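Local structure of erythrocyte membrane protein 1 (Plasmodium falciparum, 2XU0) at residues Lys149-Ala154 and Gln222-Lys227; Asp140-Phe145 and Leu158-Val163; Arg194-Ile199 and Tyr305-Pro310; Asn182-Gly187 and Asp277-Gly282. The protein is a parasite adhesin that probably binds host cell-surface receptors, and this piece holds its N-terminal segment and first Duffy-binding-like domain, a rosetting domain. The protein carries 10 engineered substitutions. One frame throughout, in Å; residues are numbered along the deposited sequence.

Interaction 1. Residues Lys149-Ala154 and Gln222-Lys227; sequences KNTNTA and QVVFKK. Engineered in segment 149-154: Ala154 (natural residue Thr).
The ammonium group of Lys227 reaches from its helix into the loop and donates to two carbonyl oxygens at once. Lys227 NZ lies 3.1 Å from Asn152 OD1 and 3.2 Å from Thr151 O, and in both bonds it sits above the plane of the carbonyl, not within it. The lysine leaves the helix with CG anti to its own carbonyl carbon (chi1 -68°) and stays extended from there on, which carries the charge across the gap. The amide it meets is itself held in place. Asn152 ND2 turns back on its own loop and donates to Lys149 O at 2.9 Å, almost straight at 172° and in the plane of the amide, so that OD1 is presented to the lysine. The same loop leads into helix 154-175: Thr153 occupies the N-cap, its side chain capping a backbone N just beyond Ala154, while Asp156 OD2 accepts the backbone N of Thr153 as the N3 residue of a capping box does, and that of Asn152 as well. Lys227 therefore ties helix 216-231 to the start of another helix of the Duffy-binding-like domain. Nearer the backbone, Lys227 CB passes 3.5 Å from Asn152 O. Beside the polar cluster lies an apolar patch, in which Thr151 CG2 touches Val224 CG2 at 3.8 Å and CG1 slightly farther off, the two side chains meeting at a slant. The hydroxyl of Thr151 bonds to Asn148 OD1, and Val224 continues the packing onto Leu146 and Leu157.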
# COMPACT_ATOMS: atom_id res chain seq x y z
N LYS A 149 -15.72 29.91 -7.72
CA LYS A 149 -17.08 30.37 -7.45
C LYS A 149 -18.16 29.32 -7.74
O LYS A 149 -19.31 29.51 -7.35
CB LYS A 149 -17.38 31.68 -8.22
CG LYS A 149 -16.44 32.84 -7.90
CD LYS A 149 -15.40 33.05 -9.01
CE LYS A 149 -14.49 34.22 -8.74
NZ LYS A 149 -13.59 34.50 -9.90
N ASN A 150 -17.79 28.21 -8.40
CA ASN A 150 -18.69 27.12 -8.79
C ASN A 150 -18.79 25.96 -7.78
O ASN A 150 -19.85 25.34 -7.69
CB ASN A 150 -18.32 26.57 -10.17
CG ASN A 150 -18.27 27.60 -11.29
OD1 ASN A 150 -19.12 28.50 -11.40
ND2 ASN A 150 -17.28 27.46 -12.17
N THR A 151 -17.69 25.66 -7.04
CA THR A 151 -17.64 24.55 -6.07
C THR A 151 -18.07 25.06 -4.68
O THR A 151 -17.23 25.60 -3.96
CB THR A 151 -16.26 23.86 -6.11
OG1 THR A 151 -15.80 23.79 -7.46
CG2 THR A 151 -16.29 22.46 -5.50
N ASN A 152 -19.36 24.90 -4.32
CA ASN A 152 -19.93 25.42 -3.07
C ASN A 152 -20.72 24.45 -2.21
O ASN A 152 -20.94 24.73 -1.03
CB ASN A 152 -20.83 26.64 -3.35
CG ASN A 152 -20.23 27.65 -4.28
OD1 ASN A 152 -19.42 28.49 -3.89
ND2 ASN A 152 -20.59 27.56 -5.55
N THR A 153 -21.23 23.36 -2.79
CA THR A 153 -22.06 22.41 -2.03
C THR A 153 -21.42 21.03 -1.93
O THR A 153 -20.48 20.72 -2.66
CB THR A 153 -23.45 22.28 -2.69
OG1 THR A 153 -23.31 21.66 -3.97
CG2 THR A 153 -24.20 23.62 -2.80
N ALA A 154 -22.01 20.17 -1.07
CA ALA A 154 -21.65 18.77 -0.86
C ALA A 154 -21.78 17.99 -2.17
O ALA A 154 -20.98 17.09 -2.42
CB ALA A 154 -22.54 18.16 0.19
N GLN A 222 -10.36 22.82 2.12
CA GLN A 222 -10.78 23.65 3.26
C GLN A 222 -11.70 24.83 2.88
O GLN A 222 -12.57 25.18 3.68
CB GLN A 222 -9.64 24.01 4.23
CG GLN A 222 -8.38 24.56 3.61
CD GLN A 222 -7.20 24.41 4.53
OE1 GLN A 222 -6.64 23.32 4.71
NE2 GLN A 222 -6.75 25.52 5.09
N VAL A 223 -11.59 25.34 1.63
CA VAL A 223 -12.44 26.41 1.08
C VAL A 223 -13.84 25.81 0.80
O VAL A 223 -14.84 26.35 1.28
CB VAL A 223 -11.81 27.07 -0.18
CG1 VAL A 223 -12.83 27.93 -0.94
CG2 VAL A 223 -10.57 27.90 0.19
N VAL A 224 -13.89 24.66 0.07
CA VAL A 224 -15.15 23.96 -0.24
C VAL A 224 -15.90 23.58 1.04
O VAL A 224 -17.11 23.81 1.14
CB VAL A 224 -14.96 22.75 -1.18
CG1 VAL A 224 -16.30 22.11 -1.54
CG2 VAL A 224 -14.23 23.15 -2.44
N PHE A 225 -15.18 23.04 2.03
CA PHE A 225 -15.78 22.64 3.30
C PHE A 225 -16.27 23.78 4.20
O PHE A 225 -17.17 23.57 5.01
CB PHE A 225 -14.91 21.60 4.02
CG PHE A 225 -15.15 20.16 3.58
CD1 PHE A 225 -16.29 19.47 4.00
CD2 PHE A 225 -14.21 19.49 2.81
CE1 PHE A 225 -16.49 18.14 3.63
CE2 PHE A 225 -14.40 18.14 2.47
CZ PHE A 225 -15.54 17.47 2.88
N LYS A 226 -15.71 25.00 4.02
CA LYS A 226 -16.14 26.23 4.73
C LYS A 226 -17.52 26.66 4.15
O LYS A 226 -18.46 26.93 4.91
CB LYS A 226 -15.08 27.33 4.56
CG LYS A 226 -15.33 28.56 5.43
CD LYS A 226 -14.18 29.55 5.34
CE LYS A 226 -14.43 30.81 6.13
NZ LYS A 226 -13.36 31.82 5.88
N LYS A 227 -17.65 26.64 2.81
CA LYS A 227 -18.87 26.90 2.06
C LYS A 227 -19.96 25.92 2.47
O LYS A 227 -21.06 26.35 2.83
CB LYS A 227 -18.62 26.81 0.54
CG LYS A 227 -17.74 27.93 0.03
CD LYS A 227 -17.30 27.68 -1.38
CE LYS A 227 -16.66 28.88 -2.01
NZ LYS A 227 -16.36 28.64 -3.44

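Interaction 2. Residues Asp140-Phe145 and Leu158-Val163; sequences DQNLEF and LGNVLV
Asn160 O, a backbone carbonyl on helix 154-175, is approached by two side chains, Asn142 ND2 from the facing 3-10 turn and Thr164 OG1 one helical turn further on. The Asn142 ND2 to Asn160 O bond is 2.9 Å long but bent, 131° at the hydrogen. The oxygen lies close to the amide plane of Asn142, whereas the nitrogen stands above the plane of the carbonyl. Thr164 OG1 is within bonding distance of Asn142 OD1 as well, so its single proton must be shared or alternate between the two oxygens; together these bonds would hold the amide in its rotation. A chi1 of 62° turns Asn142 CG toward helix 154-175, where ND2 meets the carbonyl. Val163 CB borders the amide, 4.1 Å from Asn142 ND2. Next to this, Leu143 CD2 comes down on Asn160 CB at 3.9 Å, the two side chains sliding past each other in opposite directions, and at 4.4 Å it just reaches Val161 CG2. Leu143 also rests on Val217 of helix 216-231. The arrangement is a short 3-10 turn docked on an alpha-helix through an asparagine bonded to a helix carbonyl, within the largely helical Duffy-binding-like fold.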
# COMPACT_ATOMS: atom_id res chain seq x y z
N ASP A 140 -5.02 12.99 -8.39
CA ASP A 140 -5.72 13.99 -7.58
C ASP A 140 -5.72 15.41 -8.19
O ASP A 140 -6.22 16.35 -7.57
CB ASP A 140 -5.05 14.04 -6.17
CG ASP A 140 -3.63 14.62 -6.14
OD1 ASP A 140 -3.00 14.74 -7.23
OD2 ASP A 140 -3.13 14.90 -5.04
N GLN A 141 -5.15 15.57 -9.39
CA GLN A 141 -4.99 16.85 -10.07
C GLN A 141 -6.20 17.77 -10.17
O GLN A 141 -6.06 18.98 -9.95
CB GLN A 141 -4.23 16.67 -11.38
CG GLN A 141 -3.31 17.84 -11.70
CD GLN A 141 -3.84 18.72 -12.81
OE1 GLN A 141 -3.68 19.94 -12.77
NE2 GLN A 141 -4.44 18.11 -13.83
N ASN A 142 -7.40 17.21 -10.39
CA ASN A 142 -8.65 17.97 -10.47
C ASN A 142 -9.04 18.62 -9.16
O ASN A 142 -9.72 19.66 -9.16
CB ASN A 142 -9.79 17.05 -10.97
CG ASN A 142 -10.10 15.90 -10.05
OD1 ASN A 142 -9.25 15.05 -9.75
ND2 ASN A 142 -11.33 15.86 -9.60
N LEU A 143 -8.60 18.01 -8.02
CA LEU A 143 -8.86 18.55 -6.69
C LEU A 143 -8.00 19.78 -6.39
O LEU A 143 -8.24 20.43 -5.38
CB LEU A 143 -8.74 17.47 -5.58
CG LEU A 143 -9.57 16.17 -5.71
CD1 LEU A 143 -9.48 15.33 -4.44
CD2 LEU A 143 -11.05 16.46 -6.01
N GLU A 144 -7.05 20.15 -7.29
CA GLU A 144 -6.22 21.37 -7.16
C GLU A 144 -6.98 22.61 -7.70
O GLU A 144 -6.43 23.71 -7.70
CB GLU A 144 -4.89 21.23 -7.90
CG GLU A 144 -3.98 20.10 -7.43
CD GLU A 144 -2.62 20.08 -8.08
OE1 GLU A 144 -2.09 21.17 -8.38
OE2 GLU A 144 -2.08 18.97 -8.31
N PHE A 145 -8.25 22.41 -8.12
CA PHE A 145 -9.12 23.41 -8.74
C PHE A 145 -10.50 23.42 -8.08
O PHE A 145 -11.53 23.41 -8.76
CB PHE A 145 -9.22 23.12 -10.26
CG PHE A 145 -7.86 23.13 -10.93
CD1 PHE A 145 -7.27 24.32 -11.33
CD2 PHE A 145 -7.16 21.94 -11.12
CE1 PHE A 145 -6.00 24.33 -11.91
CE2 PHE A 145 -5.89 21.95 -11.68
CZ PHE A 145 -5.33 23.14 -12.10
N LEU A 158 -18.75 16.11 -4.23
CA LEU A 158 -18.90 14.71 -4.61
C LEU A 158 -18.57 14.51 -6.07
O LEU A 158 -17.81 13.59 -6.38
CB LEU A 158 -20.30 14.15 -4.27
CG LEU A 158 -20.49 12.66 -4.62
CD1 LEU A 158 -19.74 11.75 -3.68
CD2 LEU A 158 -21.92 12.29 -4.70
N GLY A 159 -19.08 15.40 -6.93
CA GLY A 159 -18.84 15.38 -8.37
C GLY A 159 -17.37 15.28 -8.67
O GLY A 159 -16.94 14.32 -9.32
N ASN A 160 -16.57 16.21 -8.13
CA ASN A 160 -15.10 16.22 -8.27
C ASN A 160 -14.42 14.95 -7.76
O ASN A 160 -13.57 14.39 -8.46
CB ASN A 160 -14.51 17.46 -7.58
CG ASN A 160 -14.89 18.73 -8.29
OD1 ASN A 160 -15.85 19.41 -7.92
ND2 ASN A 160 -14.16 19.05 -9.34
N VAL A 161 -14.82 14.48 -6.56
CA VAL A 161 -14.27 13.27 -5.93
C VAL A 161 -14.59 12.02 -6.74
O VAL A 161 -13.73 11.14 -6.88
CB VAL A 161 -14.64 13.17 -4.41
CG1 VAL A 161 -14.07 11.88 -3.79
CG2 VAL A 161 -14.11 14.39 -3.65
N LEU A 162 -15.79 11.94 -7.33
CA LEU A 162 -16.16 10.80 -8.19
C LEU A 162 -15.29 10.78 -9.43
O LEU A 162 -14.83 9.72 -9.84
CB LEU A 162 -17.65 10.81 -8.58
CG LEU A 162 -18.71 10.60 -7.48
CD1 LEU A 162 -20.06 10.40 -8.12
CD2 LEU A 162 -18.41 9.41 -6.60
N VAL A 163 -14.99 11.98 -9.98
CA VAL A 163 -14.10 12.14 -11.15
C VAL A 163 -12.70 11.62 -10.78
O VAL A 163 -12.10 10.88 -11.55
CB VAL A 163 -14.09 13.62 -11.68
CG1 VAL A 163 -13.04 13.84 -12.78
CG2 VAL A 163 -15.49 14.04 -12.17

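Interaction 3. Residues Arg194-Ile199 and Tyr305-Pro310; sequences RSFADI and YLDYVP
Ala197 and Leu306 meet in a buried packing contact, without hydrogen bonds between the two segments, in which a short 3-10 turn leading toward helix 311-338 is pressed onto helix 186-204 deep in the Duffy-binding-like domain. The backbones come very close, with Ala197 CA only 3.9 Å from Asp307 CA. The small alanine side chain makes this possible: Ala197 CB rests on the peptide joining the two residues of the turn, 3.7 Å from Leu306 C and equally near Asp307 N, and meets Leu306 CB at 3.9 Å. On one flank Leu306 runs side by side with the aliphatic part of Arg194, pointing the same way, with Leu306 CD1 4.2 Å from Arg194 CG. Arg194 NH2 forms a salt bridge with Glu317 OE1 of helix 311-338. On the other flank the carboxylate of Asp307 crosses the Phe196 ring obliquely, the planes 51° apart, and Asp307 OD2 approaches Phe196 CE2 to 3.5 Å. The polar partners of Asp307 OD2 come from helix 249-268, where Trp257 NE1 donates to it and Arg261 NE forms a salt bridge with it. The buried carboxylate is thus met by helix 249-268, and the nearby arginine would be expected to favour its ionised form.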
# COMPACT_ATOMS: atom_id res chain seq x y z
N ARG A 194 -6.58 0.29 -1.39
CA ARG A 194 -5.48 1.12 -0.89
C ARG A 194 -5.60 2.55 -1.35
O ARG A 194 -5.34 3.45 -0.56
CB ARG A 194 -4.13 0.53 -1.24
CG ARG A 194 -3.86 -0.75 -0.50
CD ARG A 194 -2.56 -1.26 -0.98
NE ARG A 194 -2.12 -2.42 -0.23
CZ ARG A 194 -1.51 -3.46 -0.77
NH1 ARG A 194 -1.27 -3.48 -2.07
NH2 ARG A 194 -1.12 -4.47 -0.02
N SER A 195 -6.00 2.78 -2.62
CA SER A 195 -6.21 4.11 -3.17
C SER A 195 -7.45 4.74 -2.58
O SER A 195 -7.45 5.92 -2.29
CB SER A 195 -6.30 4.07 -4.70
OG SER A 195 -4.99 3.98 -5.22
N PHE A 196 -8.53 3.95 -2.43
CA PHE A 196 -9.79 4.39 -1.81
C PHE A 196 -9.50 4.96 -0.43
O PHE A 196 -10.02 6.02 -0.06
CB PHE A 196 -10.71 3.18 -1.65
CG PHE A 196 -12.04 3.43 -0.99
CD1 PHE A 196 -12.99 4.24 -1.60
CD2 PHE A 196 -12.41 2.73 0.15
CE1 PHE A 196 -14.29 4.37 -1.06
CE2 PHE A 196 -13.70 2.87 0.70
CZ PHE A 196 -14.61 3.71 0.11
N ALA A 197 -8.66 4.23 0.33
CA ALA A 197 -8.24 4.66 1.69
C ALA A 197 -7.40 5.97 1.67
O ALA A 197 -7.66 6.86 2.48
CB ALA A 197 -7.47 3.53 2.37
N ASP A 198 -6.48 6.11 0.71
CA ASP A 198 -5.70 7.34 0.57
C ASP A 198 -6.60 8.53 0.19
O ASP A 198 -6.42 9.62 0.72
CB ASP A 198 -4.53 7.17 -0.43
CG ASP A 198 -3.31 6.42 0.10
OD1 ASP A 198 -3.17 6.33 1.34
OD2 ASP A 198 -2.50 5.95 -0.71
N ILE A 199 -7.60 8.30 -0.72
CA ILE A 199 -8.57 9.32 -1.14
C ILE A 199 -9.38 9.80 0.04
O ILE A 199 -9.56 11.01 0.22
CB ILE A 199 -9.45 8.88 -2.35
CG1 ILE A 199 -8.58 8.86 -3.65
CG2 ILE A 199 -10.64 9.84 -2.51
CD1 ILE A 199 -9.13 7.94 -4.87
N TYR A 305 -12.68 -1.77 4.55
CA TYR A 305 -12.67 -0.86 5.69
C TYR A 305 -11.26 -0.29 5.89
O TYR A 305 -10.95 0.20 6.96
CB TYR A 305 -13.20 -1.57 6.94
CG TYR A 305 -14.60 -2.11 6.73
CD1 TYR A 305 -15.72 -1.30 6.92
CD2 TYR A 305 -14.80 -3.42 6.28
CE1 TYR A 305 -17.02 -1.81 6.73
CE2 TYR A 305 -16.09 -3.92 6.07
CZ TYR A 305 -17.19 -3.13 6.35
OH TYR A 305 -18.44 -3.67 6.15
N LEU A 306 -10.43 -0.30 4.83
CA LEU A 306 -9.07 0.25 4.90
C LEU A 306 -9.10 1.75 5.14
O LEU A 306 -8.22 2.27 5.81
CB LEU A 306 -8.23 -0.09 3.67
CG LEU A 306 -7.69 -1.53 3.54
CD1 LEU A 306 -6.81 -1.65 2.29
CD2 LEU A 306 -6.86 -1.95 4.74
N ASP A 307 -10.18 2.43 4.68
CA ASP A 307 -10.34 3.86 4.93
C ASP A 307 -10.55 4.18 6.44
O ASP A 307 -10.67 5.34 6.83
CB ASP A 307 -11.44 4.45 4.03
CG ASP A 307 -12.81 3.77 4.07
OD1 ASP A 307 -12.85 2.52 4.20
OD2 ASP A 307 -13.83 4.47 3.86
N TYR A 308 -10.58 3.14 7.30
CA TYR A 308 -10.68 3.31 8.76
C TYR A 308 -9.42 2.77 9.45
O TYR A 308 -9.40 2.59 10.66
CB TYR A 308 -12.00 2.73 9.32
CG TYR A 308 -13.17 3.54 8.82
CD1 TYR A 308 -13.53 4.73 9.44
CD2 TYR A 308 -13.77 3.24 7.60
CE1 TYR A 308 -14.51 5.56 8.90
CE2 TYR A 308 -14.71 4.09 7.02
CZ TYR A 308 -15.09 5.24 7.69
OH TYR A 308 -16.08 6.04 7.18
N VAL A 309 -8.38 2.53 8.65
CA VAL A 309 -7.09 2.04 9.15
C VAL A 309 -6.09 3.20 9.12
O VAL A 309 -5.96 3.81 8.05
CB VAL A 309 -6.54 0.80 8.35
CG1 VAL A 309 -5.14 0.37 8.85
CG2 VAL A 309 -7.52 -0.38 8.42
N PRO A 310 -5.36 3.52 10.23
CA PRO A 310 -4.35 4.59 10.14
C PRO A 310 -3.46 4.43 8.91
O PRO A 310 -2.98 3.34 8.61
CB PRO A 310 -3.55 4.45 11.45
CG PRO A 310 -4.53 3.84 12.41
CD PRO A 310 -5.38 2.91 11.57

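Interaction 4. Residues Asn182-Gly187 and Asp277-Gly282; sequences NGNKAG and DYFRKG. Engineered in segment 182-187: Ala186 (natural residue Ser).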
# COMPACT_ATOMS: atom_id res chain seq x y z
N ASN A 182 -5.27 -14.95 -15.36
CA ASN A 182 -6.39 -15.77 -15.81
C ASN A 182 -7.35 -16.13 -14.65
O ASN A 182 -8.44 -16.65 -14.89
CB ASN A 182 -5.89 -16.98 -16.60
CG ASN A 182 -5.33 -16.58 -17.95
OD1 ASN A 182 -4.12 -16.39 -18.11
ND2 ASN A 182 -6.20 -16.38 -18.93
N GLY A 183 -6.93 -15.83 -13.42
CA GLY A 183 -7.71 -16.04 -12.20
C GLY A 183 -8.53 -14.81 -11.87
O GLY A 183 -8.47 -13.83 -12.62
N ASN A 184 -9.32 -14.86 -10.76
CA ASN A 184 -10.08 -13.69 -10.32
C ASN A 184 -9.00 -12.69 -9.85
O ASN A 184 -8.13 -13.06 -9.06
CB ASN A 184 -11.05 -14.05 -9.17
CG ASN A 184 -11.83 -12.88 -8.63
OD1 ASN A 184 -11.27 -12.01 -7.95
ND2 ASN A 184 -13.15 -12.87 -8.85
N LYS A 185 -8.99 -11.49 -10.41
CA LYS A 185 -7.94 -10.49 -10.14
C LYS A 185 -8.15 -9.75 -8.80
O LYS A 185 -8.35 -8.52 -8.77
CB LYS A 185 -7.84 -9.54 -11.34
CG LYS A 185 -7.34 -10.23 -12.61
CD LYS A 185 -7.94 -9.52 -13.83
CE LYS A 185 -7.68 -10.27 -15.11
NZ LYS A 185 -8.25 -9.56 -16.29
N ALA A 186 -8.16 -10.52 -7.69
CA ALA A 186 -8.37 -10.01 -6.32
C ALA A 186 -7.33 -8.97 -5.95
O ALA A 186 -7.66 -8.03 -5.23
CB ALA A 186 -8.34 -11.14 -5.32
N GLY A 187 -6.11 -9.12 -6.50
CA GLY A 187 -4.97 -8.22 -6.30
C GLY A 187 -5.27 -6.79 -6.70
O GLY A 187 -4.80 -5.87 -6.04
N ASP A 277 -12.81 -9.64 -7.42
CA ASP A 277 -13.60 -9.41 -6.21
C ASP A 277 -12.69 -9.17 -5.03
O ASP A 277 -11.55 -9.66 -5.03
CB ASP A 277 -14.55 -10.60 -5.93
CG ASP A 277 -15.72 -10.65 -6.90
OD1 ASP A 277 -16.70 -9.91 -6.69
OD2 ASP A 277 -15.59 -11.34 -7.94
N TYR A 278 -13.16 -8.42 -4.03
CA TYR A 278 -12.34 -8.18 -2.84
C TYR A 278 -12.54 -9.33 -1.85
O TYR A 278 -13.68 -9.70 -1.56
CB TYR A 278 -12.72 -6.85 -2.17
CG TYR A 278 -11.74 -6.41 -1.10
CD1 TYR A 278 -10.46 -5.99 -1.44
CD2 TYR A 278 -12.09 -6.41 0.25
CE1 TYR A 278 -9.54 -5.61 -0.46
CE2 TYR A 278 -11.20 -5.98 1.23
CZ TYR A 278 -9.92 -5.58 0.87
OH TYR A 278 -8.97 -5.24 1.80
N PHE A 279 -11.45 -9.88 -1.34
CA PHE A 279 -11.55 -10.96 -0.38
C PHE A 279 -10.82 -10.59 0.89
O PHE A 279 -9.71 -10.06 0.84
CB PHE A 279 -10.93 -12.27 -0.93
CG PHE A 279 -11.57 -12.87 -2.15
CD1 PHE A 279 -12.38 -13.99 -2.06
CD2 PHE A 279 -11.30 -12.35 -3.42
CE1 PHE A 279 -12.91 -14.59 -3.20
CE2 PHE A 279 -11.85 -12.94 -4.57
CZ PHE A 279 -12.66 -14.05 -4.45
N ARG A 280 -11.42 -10.93 2.03
CA ARG A 280 -10.82 -10.73 3.36
C ARG A 280 -11.34 -11.79 4.31
O ARG A 280 -12.40 -12.37 4.05
CB ARG A 280 -11.04 -9.29 3.90
CG ARG A 280 -12.47 -8.78 3.82
CD ARG A 280 -12.71 -7.63 4.77
NE ARG A 280 -12.72 -8.13 6.14
CZ ARG A 280 -13.81 -8.46 6.81
NH1 ARG A 280 -15.01 -8.27 6.28
NH2 ARG A 280 -13.71 -8.95 8.04
N LYS A 281 -10.57 -12.10 5.36
CA LYS A 281 -10.93 -13.12 6.34
C LYS A 281 -11.15 -12.54 7.70
O LYS A 281 -10.49 -11.57 8.07
CB LYS A 281 -9.86 -14.22 6.44
CG LYS A 281 -9.74 -15.03 5.16
CD LYS A 281 -8.75 -16.14 5.30
CE LYS A 281 -8.56 -16.82 3.97
NZ LYS A 281 -7.48 -17.84 4.04
N GLY A 282 -12.07 -13.14 8.44
CA GLY A 282 -12.31 -12.78 9.83
C GLY A 282 -11.27 -13.45 10.70
O GLY A 282 -10.52 -14.31 10.24
O HOH W 1 -8.83 -8.69 -2.46
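Asn184 uses both ends of its amide on a single residue, Asp277, gripping backbone and side chain together. Asn184 OD1 accepts Asp277 N at 2.9 Å, with the donor in the carbonyl plane and on a lone pair, while Asn184 ND2 donates to Asp277 OD2 at 3.0 Å, using the anti lone pair of that oxygen. Amide and carboxylate are nearly coplanar, although the side chains themselves cross at about a right angle. Asn184 CG, anti to the backbone N (chi1 178°), is carried toward Asp277, and the two bonds then set the rotation of the amide. Asn184 OD1 also lies at the edge of the Phe279 ring, 3.6 Å from Phe279 CE2, the amide and ring planes being 84° apart. The other carboxylate oxygen, Asp277 OD1, is taken by Ser290 OG and Gly293 N. Further along, Ala186, an engineered residue, lays CB 3.7 Å from Phe279 CD2, and its CA makes a CA-H...O contact of 3.4 Å with Asp277 O. A water bridges the backbones, donating to Ala186 O and accepting from Phe279 N, each at 3.1 Å. Lys185, centre of an inverse gamma turn, is the N-cap of helix 186-204. The contact thus joins the start of that helix to the entry of strand 279-281, whose antiparallel partner is strand 287-289 and whose residues also bond to Arg23, Asn24 and Asn28 of helix 22-39 in the N-terminal part of the chain.

Overall arrangement
All four contacts lie in the Duffy-binding-like domain and form a row. Interaction 1 uses the loop that leads into helix 154-175, on which interaction 2 lies; their centres are about 12 Å apart and they touch through Thr151 and Asn160. Interactions 2 and 3, and again 3 and 4, are about 17 Å apart between centres, and each pair touches. Helix 186-204 serves both interaction 4, at its first turn, and interaction 3, further along. Interactions 1 and 4 are about 37 Å apart between centres. In sequence, interaction 2 closes before 3 and 4 open, whereas 1 crosses the other three and 3 crosses 4. These interleaved closures tie distant parts of the sequence into one domain.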